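Nucleoplasmin-like protein (Drosophila melanogaster, PDB 1NLQ) binds core histones as a chaperone, its N-terminal core forming pentameric rings, and functions in the ATP-facilitated assembly of regularly spaced nucleosomal arrays. Local coordinates at the interface of chains A and B. Coordinates in Å, arbitrary orientation; residue numbers count along the deposited sequence, not the author numbering. Chains: chain A/B, Nucleoplasmin-like protein.

Contact 1: the interface of chains A and B. Residues chain A 6, 8-10, 98, 100; chain B 62-63.
The flank of the nucleoplasmin beta-sandwich built from A strands 4-11 and 97-104 receives B:Ile62 and B:Pro63 of the neighbouring subunit's strand 60-68. A:Tyr98 lays one face of its phenol ring against the pyrrolidine of B:Pro63, whose CD stands 3.6 Å above the ring plane, displaced toward the rim. The two side chains cross at about a right angle, and the proline reaches over the phenol end, with B:Pro63 CG 3.5 Å from A:Tyr98 CZ. At the ring's edge, in its plane, lies the hydroxyl OG1 of A:Thr10 of the same subunit. B:Ile62 runs alongside A:Tyr98 in the opposite direction. Its CG1 is anti to the backbone N (chi1 -167°), which sends the terminal methyl CD1 toward strand 4-11, 3.5 Å from A:Thr10 OG1 and 3.6 Å from the carbonyl oxygen of A:Val9. The other branch, CG2, meets the rim of A:Phe6 at CE2, 4.1 Å away. Beside this apolar cluster the imidazole of A:His100 donates from NE2 to the backbone carbonyl O of B:Pro63 over 2.8 Å. The donor sits in the carbonyl plane, but the acceptor is tilted out of the imidazole plane and the angle at the hydrogen is 126°, a markedly bent bond. The patch thus joins close-fitting aliphatic and aromatic surfaces to a bent imidazole-carbonyl hydrogen bond, and is likely to help hold adjacent subunits in register within the pentamer.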
ATOM      1  N   PHE A   6       3.536  17.846   8.197  1.00 19.68           N
ATOM      2  CA  PHE A   6       4.111  16.512   8.171  1.00 19.68           C
ATOM      3  C   PHE A   6       4.243  15.981   9.592  1.00 19.68           C
ATOM      4  O   PHE A   6       4.608  16.729  10.495  1.00 19.68           O
ATOM      5  CB  PHE A   6       5.488  16.552   7.514  1.00 17.57           C
ATOM      6  CG  PHE A   6       6.225  15.254   7.584  1.00 17.57           C
ATOM      7  CD1 PHE A   6       5.818  14.167   6.823  1.00 17.57           C
ATOM      8  CD2 PHE A   6       7.323  15.111   8.424  1.00 17.57           C
ATOM      9  CE1 PHE A   6       6.490  12.955   6.897  1.00 17.57           C
ATOM     10  CE2 PHE A   6       8.005  13.902   8.506  1.00 17.57           C
ATOM     11  CZ  PHE A   6       7.588  12.821   7.740  1.00 17.57           C
ATOM     12  N   GLY A   8       6.118  13.113  11.898  1.00 18.44           N
ATOM     13  CA  GLY A   8       7.194  12.148  11.905  1.00 18.44           C
ATOM     14  C   GLY A   8       7.782  12.067  13.292  1.00 18.44           C
ATOM     15  O   GLY A   8       8.407  13.021  13.759  1.00 18.44           O
ATOM     16  N   VAL A   9       7.570  10.937  13.957  1.00 17.78           N
ATOM     17  CA  VAL A   9       8.088  10.728  15.307  1.00 17.78           C
ATOM     18  C   VAL A   9       8.834   9.398  15.396  1.00 17.78           C
ATOM     19  O   VAL A   9       8.601   8.485  14.594  1.00 17.78           O
ATOM     20  CB  VAL A   9       6.951  10.776  16.351  1.00 20.06           C
ATOM     21  CG1 VAL A   9       6.219  12.096  16.238  1.00 20.06           C
ATOM     22  CG2 VAL A   9       5.977   9.615  16.144  1.00 20.06           C
ATOM     23  N   THR A  10       9.737   9.301  16.366  1.00 22.87           N
ATOM     24  CA  THR A  10      10.539   8.095  16.541  1.00 22.87           C
ATOM     25  C   THR A  10      10.310   7.457  17.912  1.00 22.87           C
ATOM     26  O   THR A  10      10.153   8.158  18.916  1.00 22.87           O
ATOM     27  CB  THR A  10      12.049   8.408  16.388  1.00 22.39           C
ATOM     28  OG1 THR A  10      12.283   9.131  15.169  1.00 22.39           O
ATOM     29  CG2 THR A  10      12.855   7.124  16.368  1.00 22.39           C
ATOM     30  N   TYR A  98       9.913   4.418  13.176  1.00 15.72           N
ATOM     31  CA  TYR A  98       9.481   5.743  12.768  1.00 15.72           C
ATOM     32  C   TYR A  98       8.008   5.725  12.361  1.00 15.72           C
ATOM     33  O   TYR A  98       7.554   4.811  11.677  1.00 15.72           O
ATOM     34  CB  TYR A  98      10.337   6.233  11.593  1.00 17.99           C
ATOM     35  CG  TYR A  98      11.813   5.944  11.747  1.00 17.99           C
ATOM     36  CD1 TYR A  98      12.445   4.995  10.938  1.00 17.99           C
ATOM     37  CD2 TYR A  98      12.582   6.613  12.703  1.00 17.99           C
ATOM     38  CE1 TYR A  98      13.803   4.724  11.075  1.00 17.99           C
ATOM     39  CE2 TYR A  98      13.944   6.339  12.844  1.00 17.99           C
ATOM     40  CZ  TYR A  98      14.540   5.398  12.031  1.00 17.99           C
ATOM     41  OH  TYR A  98      15.883   5.118  12.185  1.00 17.99           O
ATOM     42  N   HIS A 100       5.142   7.884  10.374  1.00 13.21           N
ATOM     43  CA  HIS A 100       4.948   8.981   9.429  1.00 13.21           C
ATOM     44  C   HIS A 100       3.488   9.196   9.047  1.00 13.21           C
ATOM     45  O   HIS A 100       2.718   8.246   8.925  1.00 13.21           O
ATOM     46  CB  HIS A 100       5.730   8.721   8.141  1.00 13.25           C
ATOM     47  CG  HIS A 100       7.172   8.387   8.358  1.00 13.25           C
ATOM     48  ND1 HIS A 100       7.726   7.198   7.936  1.00 13.25           N
ATOM     49  CD2 HIS A 100       8.179   9.089   8.932  1.00 13.25           C
ATOM     50  CE1 HIS A 100       9.011   7.181   8.241  1.00 13.25           C
ATOM     51  NE2 HIS A 100       9.311   8.316   8.845  1.00 13.25           N
TER
ATOM     52  N   ILE B  62      14.151  12.979   9.833  1.00 13.41           N
ATOM     53  CA  ILE B  62      13.808  11.606  10.172  1.00 13.41           C
ATOM     54  C   ILE B  62      13.907  10.717   8.935  1.00 13.41           C
ATOM     55  O   ILE B  62      13.679  11.166   7.811  1.00 13.41           O
ATOM     56  CB  ILE B  62      12.359  11.546  10.764  1.00 16.36           C
ATOM     57  CG1 ILE B  62      12.096  10.186  11.413  1.00 16.36           C
ATOM     58  CG2 ILE B  62      11.329  11.871   9.665  1.00 16.36           C
ATOM     59  CD1 ILE B  62      10.751  10.108  12.149  1.00 16.36           C
ATOM     60  N   PRO B  63      14.297   9.448   9.120  1.00 13.67           N
ATOM     61  CA  PRO B  63      14.386   8.567   7.951  1.00 13.67           C
ATOM     62  C   PRO B  63      12.968   8.355   7.429  1.00 13.67           C
ATOM     63  O   PRO B  63      12.033   8.215   8.218  1.00 13.67           O
ATOM     64  CB  PRO B  63      14.963   7.278   8.527  1.00 14.85           C
ATOM     65  CG  PRO B  63      15.769   7.750   9.714  1.00 14.85           C
ATOM     66  CD  PRO B  63      14.870   8.804  10.315  1.00 14.85           C
TER

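Contact 2: the interface of chains A and B. Residues chain A 41, 45, 69-70, 73; chain B 48, 66, 68, 71.
B:Phe48 forms the apolar centre, its ring covered on one face by the methyl of A:Ala41, with CB 3.8 Å above the plane and displaced toward the rim. On the opposite face, CD of B:Lys68 from the same subunit lies over the ring centre. The ring turns its CE2 and CZ edge to A:Arg73: CE2 stands over a face of the guanidinium, the two planes 76° apart, an edge-on rather than stacked approach. B:Val66 CG1 packs on A:Arg73 CD at 3.7 Å. The arginine chain leaves with CG anti to the backbone N (chi1 178°), then bends at chi2 and chi3, bringing the guanidinium side-on to the carboxylate of B:Glu71. In this salt bridge A:Arg73 NE lies 2.8 Å from B:Glu71 OE2. A:Arg73 NH2 gives a nearly straight hydrogen bond of 3.0 Å to the syn lone pair of B:Glu71 OE1. B:Glu71 OE1 also accepts from the backbone N of A:Gly70 at 3.1 Å, on its anti side but well out of the carboxylate plane. Without the guanidinium, as with an alanine here, the B:Glu71 carboxylate would probably lose its charged mate and the edge of B:Phe48 its cover. Farther out, water 1 links B:Glu71 OE1, B:Lys68 NZ (2.6 Å from the water) and OE1 of the poorly ordered A:Glu45. The site lies where A-chain loops meet the start of B strand 48-55, the end of strand 60-68 and the loop beyond it.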
ATOM      1  N   ALA A  41      17.043   0.753  10.330  1.00 17.08           N
ATOM      2  CA  ALA A  41      18.076  -0.152   9.836  1.00 17.08           C
ATOM      3  C   ALA A  41      18.874  -0.841  10.946  1.00 17.08           C
ATOM      4  O   ALA A  41      19.353  -1.955  10.767  1.00 17.08           O
ATOM      5  CB  ALA A  41      19.028   0.616   8.908  1.00 13.50           C
ATOM      6  N   GLU A  45      18.154  -8.029  13.976  1.00 26.39           N
ATOM      7  CA  GLU A  45      17.521  -8.974  13.072  1.00 26.39           C
ATOM      8  C   GLU A  45      16.678  -9.988  13.854  1.00 26.39           C
ATOM      9  O   GLU A  45      17.089 -10.477  14.908  1.00 26.39           O
ATOM     10  CB  GLU A  45      18.583  -9.698  12.235  1.00 41.89           C
ATOM     11  CG  GLU A  45      18.019 -10.405  11.016  1.00 41.89           C
ATOM     12  CD  GLU A  45      17.818  -9.485   9.814  1.00 41.89           C
ATOM     13  OE1 GLU A  45      17.975  -8.256   9.964  1.00 41.89           O
ATOM     14  OE2 GLU A  45      17.501  -9.989   8.710  1.00 41.89           O
ATOM     15  N   ALA A  69      13.022  -7.160  11.434  1.00 17.60           N
ATOM     16  CA  ALA A  69      14.094  -7.149  10.444  1.00 17.60           C
ATOM     17  C   ALA A  69      14.218  -8.547   9.845  1.00 17.60           C
ATOM     18  O   ALA A  69      14.340  -9.532  10.571  1.00 17.60           O
ATOM     19  CB  ALA A  69      15.407  -6.738  11.108  1.00 16.81           C
ATOM     20  N   GLY A  70      14.182  -8.628   8.520  1.00 22.70           N
ATOM     21  CA  GLY A  70      14.272  -9.917   7.856  1.00 22.70           C
ATOM     22  C   GLY A  70      12.924 -10.403   7.351  1.00 22.70           C
ATOM     23  O   GLY A  70      12.856 -11.270   6.473  1.00 22.70           O
ATOM     24  N   ARG A  73       9.706  -4.916   7.058  1.00 14.63           N
ATOM     25  CA  ARG A  73      10.423  -3.666   7.264  1.00 14.63           C
ATOM     26  C   ARG A  73       9.487  -2.494   7.531  1.00 14.63           C
ATOM     27  O   ARG A  73       9.863  -1.523   8.186  1.00 14.63           O
ATOM     28  CB  ARG A  73      11.290  -3.380   6.025  1.00 15.12           C
ATOM     29  CG  ARG A  73      12.084  -2.072   6.038  1.00 15.12           C
ATOM     30  CD  ARG A  73      13.007  -1.960   7.243  1.00 15.12           C
ATOM     31  NE  ARG A  73      13.865  -3.127   7.417  1.00 15.12           N
ATOM     32  CZ  ARG A  73      14.718  -3.274   8.427  1.00 15.12           C
ATOM     33  NH1 ARG A  73      14.826  -2.323   9.350  1.00 15.12           N
ATOM     34  NH2 ARG A  73      15.443  -4.379   8.522  1.00 15.12           N
TER
ATOM     35  N   PHE B  48      21.990  -1.808   3.485  1.00 15.94           N
ATOM     36  CA  PHE B  48      20.896  -0.931   3.895  1.00 15.94           C
ATOM     37  C   PHE B  48      21.051   0.438   3.252  1.00 15.94           C
ATOM     38  O   PHE B  48      22.130   1.033   3.274  1.00 15.94           O
ATOM     39  CB  PHE B  48      20.852  -0.752   5.419  1.00 17.83           C
ATOM     40  CG  PHE B  48      20.067  -1.808   6.138  1.00 17.83           C
ATOM     41  CD1 PHE B  48      20.695  -2.709   6.984  1.00 17.83           C
ATOM     42  CD2 PHE B  48      18.688  -1.901   5.970  1.00 17.83           C
ATOM     43  CE1 PHE B  48      19.964  -3.687   7.653  1.00 17.83           C
ATOM     44  CE2 PHE B  48      17.949  -2.877   6.637  1.00 17.83           C
ATOM     45  CZ  PHE B  48      18.588  -3.770   7.477  1.00 17.83           C
ATOM     46  N   VAL B  66      13.793   2.966   4.453  1.00 13.65           N
ATOM     47  CA  VAL B  66      14.861   2.042   4.815  1.00 13.65           C
ATOM     48  C   VAL B  66      14.668   0.923   3.797  1.00 13.65           C
ATOM     49  O   VAL B  66      13.644   0.235   3.800  1.00 13.65           O
ATOM     50  CB  VAL B  66      14.708   1.503   6.249  1.00 14.45           C
ATOM     51  CG1 VAL B  66      15.779   0.460   6.528  1.00 14.45           C
ATOM     52  CG2 VAL B  66      14.847   2.649   7.244  1.00 14.45           C
ATOM     53  N   LYS B  68      16.585  -2.344   1.301  1.00 14.54           N
ATOM     54  CA  LYS B  68      17.672  -3.307   1.255  1.00 14.54           C
ATOM     55  C   LYS B  68      17.374  -4.411   0.255  1.00 14.54           C
ATOM     56  O   LYS B  68      16.374  -5.121   0.370  1.00 14.54           O
ATOM     57  CB  LYS B  68      17.920  -3.912   2.641  1.00 21.65           C
ATOM     58  CG  LYS B  68      19.156  -4.811   2.674  1.00 21.65           C
ATOM     59  CD  LYS B  68      19.581  -5.200   4.078  1.00 21.65           C
ATOM     60  CE  LYS B  68      18.596  -6.133   4.748  1.00 21.65           C
ATOM     61  NZ  LYS B  68      19.216  -6.723   5.982  1.00 21.65           N
ATOM     62  N   GLU B  71      15.261  -7.701   0.797  1.00 17.53           N
ATOM     63  CA  GLU B  71      14.267  -7.574   1.854  1.00 17.53           C
ATOM     64  C   GLU B  71      13.188  -6.559   1.503  1.00 17.53           C
ATOM     65  O   GLU B  71      11.998  -6.886   1.443  1.00 17.53           O
ATOM     66  CB  GLU B  71      14.935  -7.161   3.173  1.00 18.80           C
ATOM     67  CG  GLU B  71      13.945  -6.989   4.315  1.00 18.80           C
ATOM     68  CD  GLU B  71      14.425  -6.018   5.381  1.00 18.80           C
ATOM     69  OE1 GLU B  71      14.914  -6.460   6.445  1.00 18.80           O
ATOM     70  OE2 GLU B  71      14.316  -4.799   5.154  1.00 18.80           O
TER
HETATM   71  O   HOH W   1      17.371  -6.826   7.807  1.00 31.97           O

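Contact 3: the interface of chains A and B. Residues chain A 4, 102; chain B 80, 82.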
ATOM      1  N   GLU A   4      -2.271  21.507   6.770  1.00 26.97           N
ATOM      2  CA  GLU A   4      -1.583  20.272   7.129  1.00 26.97           C
ATOM      3  C   GLU A   4      -0.106  20.453   7.443  1.00 26.97           C
ATOM      4  O   GLU A   4       0.541  21.399   6.988  1.00 26.97           O
ATOM      5  CB  GLU A   4      -1.686  19.244   5.999  1.00 28.93           C
ATOM      6  CG  GLU A   4      -3.027  18.584   5.862  1.00 28.93           C
ATOM      7  CD  GLU A   4      -3.011  17.505   4.804  1.00 28.93           C
ATOM      8  OE1 GLU A   4      -2.022  16.734   4.743  1.00 28.93           O
ATOM      9  OE2 GLU A   4      -3.991  17.423   4.040  1.00 28.93           O
ATOM     10  N   HIS A 102       0.151  12.491   8.185  1.00 17.01           N
ATOM     11  CA  HIS A 102      -0.362  13.832   7.928  1.00 17.01           C
ATOM     12  C   HIS A 102      -0.981  14.364   9.200  1.00 17.01           C
ATOM     13  O   HIS A 102      -1.812  13.691   9.805  1.00 17.01           O
ATOM     14  CB  HIS A 102      -1.450  13.802   6.856  1.00 18.91           C
ATOM     15  CG  HIS A 102      -0.974  13.352   5.512  1.00 18.91           C
ATOM     16  ND1 HIS A 102      -1.186  14.089   4.366  1.00 18.91           N
ATOM     17  CD2 HIS A 102      -0.296  12.244   5.126  1.00 18.91           C
ATOM     18  CE1 HIS A 102      -0.658  13.455   3.334  1.00 18.91           C
ATOM     19  NE2 HIS A 102      -0.111  12.334   3.767  1.00 18.91           N
TER
ATOM     20  N   GLU B  80       3.350  14.488   2.581  1.00 16.51           N
ATOM     21  CA  GLU B  80       3.442  15.735   1.830  1.00 16.51           C
ATOM     22  C   GLU B  80       4.071  16.875   2.630  1.00 16.51           C
ATOM     23  O   GLU B  80       4.002  16.905   3.855  1.00 16.51           O
ATOM     24  CB  GLU B  80       2.055  16.164   1.321  1.00 31.88           C
ATOM     25  CG  GLU B  80       1.109  16.720   2.380  1.00 31.88           C
ATOM     26  CD  GLU B  80      -0.228  17.176   1.793  1.00 31.88           C
ATOM     27  OE1 GLU B  80      -0.882  18.073   2.378  1.00 31.88           O
ATOM     28  OE2 GLU B  80      -0.627  16.626   0.745  1.00 31.88           O
ATOM     29  N   TYR B  82       4.280  21.114   2.764  1.00 29.37           N
ATOM     30  CA  TYR B  82       3.646  22.357   2.320  1.00 29.37           C
ATOM     31  C   TYR B  82       4.442  23.644   2.545  1.00 29.37           C
ATOM     32  O   TYR B  82       5.009  23.853   3.612  1.00 29.37           O
ATOM     33  CB  TYR B  82       2.289  22.494   2.998  1.00 48.41           C
ATOM     34  CG  TYR B  82       1.470  23.641   2.464  1.00 48.41           C
ATOM     35  CD1 TYR B  82       1.132  23.712   1.109  1.00 48.41           C
ATOM     36  CD2 TYR B  82       1.040  24.664   3.305  1.00 48.41           C
ATOM     37  CE1 TYR B  82       0.383  24.775   0.606  1.00 48.41           C
ATOM     38  CE2 TYR B  82       0.293  25.734   2.811  1.00 48.41           C
ATOM     39  CZ  TYR B  82      -0.031  25.778   1.464  1.00 48.41           C
ATOM     40  OH  TYR B  82      -0.797  26.809   0.982  1.00 48.41           O
TER
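OE1 of the A:Glu4 carboxylate lies between B:Glu80 of the neighbouring subunit and A:His102 of its own, in a polar patch of the pentamer's subunit interface where A strands 4-11 and 97-104 face B strand 79-82. It takes a hydrogen bond from A:His102 ND1, 2.8 Å long and 157° at the hydrogen. The carboxylate approaches the edge of the imidazole, its OE1 close to the ring plane, and the bond falls on the syn side of that oxygen, tilted somewhat out of the carboxylate plane. Across the interface A:Glu4 OE1 comes within 2.9 Å of B:Glu80 OE1. With both groups ionised, two acceptors would meet unfavourably; a hydrogen bond would need a proton on one acid, which the coordinates do not show, so the pair is of doubtful character. The glutamate chains cross at about a right angle, yet their carboxylate planes are only 7° apart. B:Glu80 has its CG placed between the backbone N and the carbonyl carbon (chi1 74°) and is extended beyond it, which carries the acid group toward strand 4-11. The imidazole of A:His102 is likely to steady A:Glu4 and could temper the charge gathered between the two acids. It also touches the partner through carbon: A:His102 CE1 lies 3.8 Å from the CG methylene of B:Glu80.

Contact 1 lies in the middle of this stretch of the A-B interface, with C-alpha centres about 17 Å from contact 2 and 13 Å from contact 3; contacts 2 and 3 are about 27 Å apart. On chain A, strands 4-11 and 97-104 serve both contacts 1 and 3, while on chain B strand 60-68 runs from contact 1 into contact 2. The interface therefore combines an apolar middle with charged groups toward both ends. Because unlike surfaces meet, the pairing can repeat round the five-subunit ring; A:Glu45 and B:Lys68 of contact 2 are also implicated in joining two pentamers into the decamer.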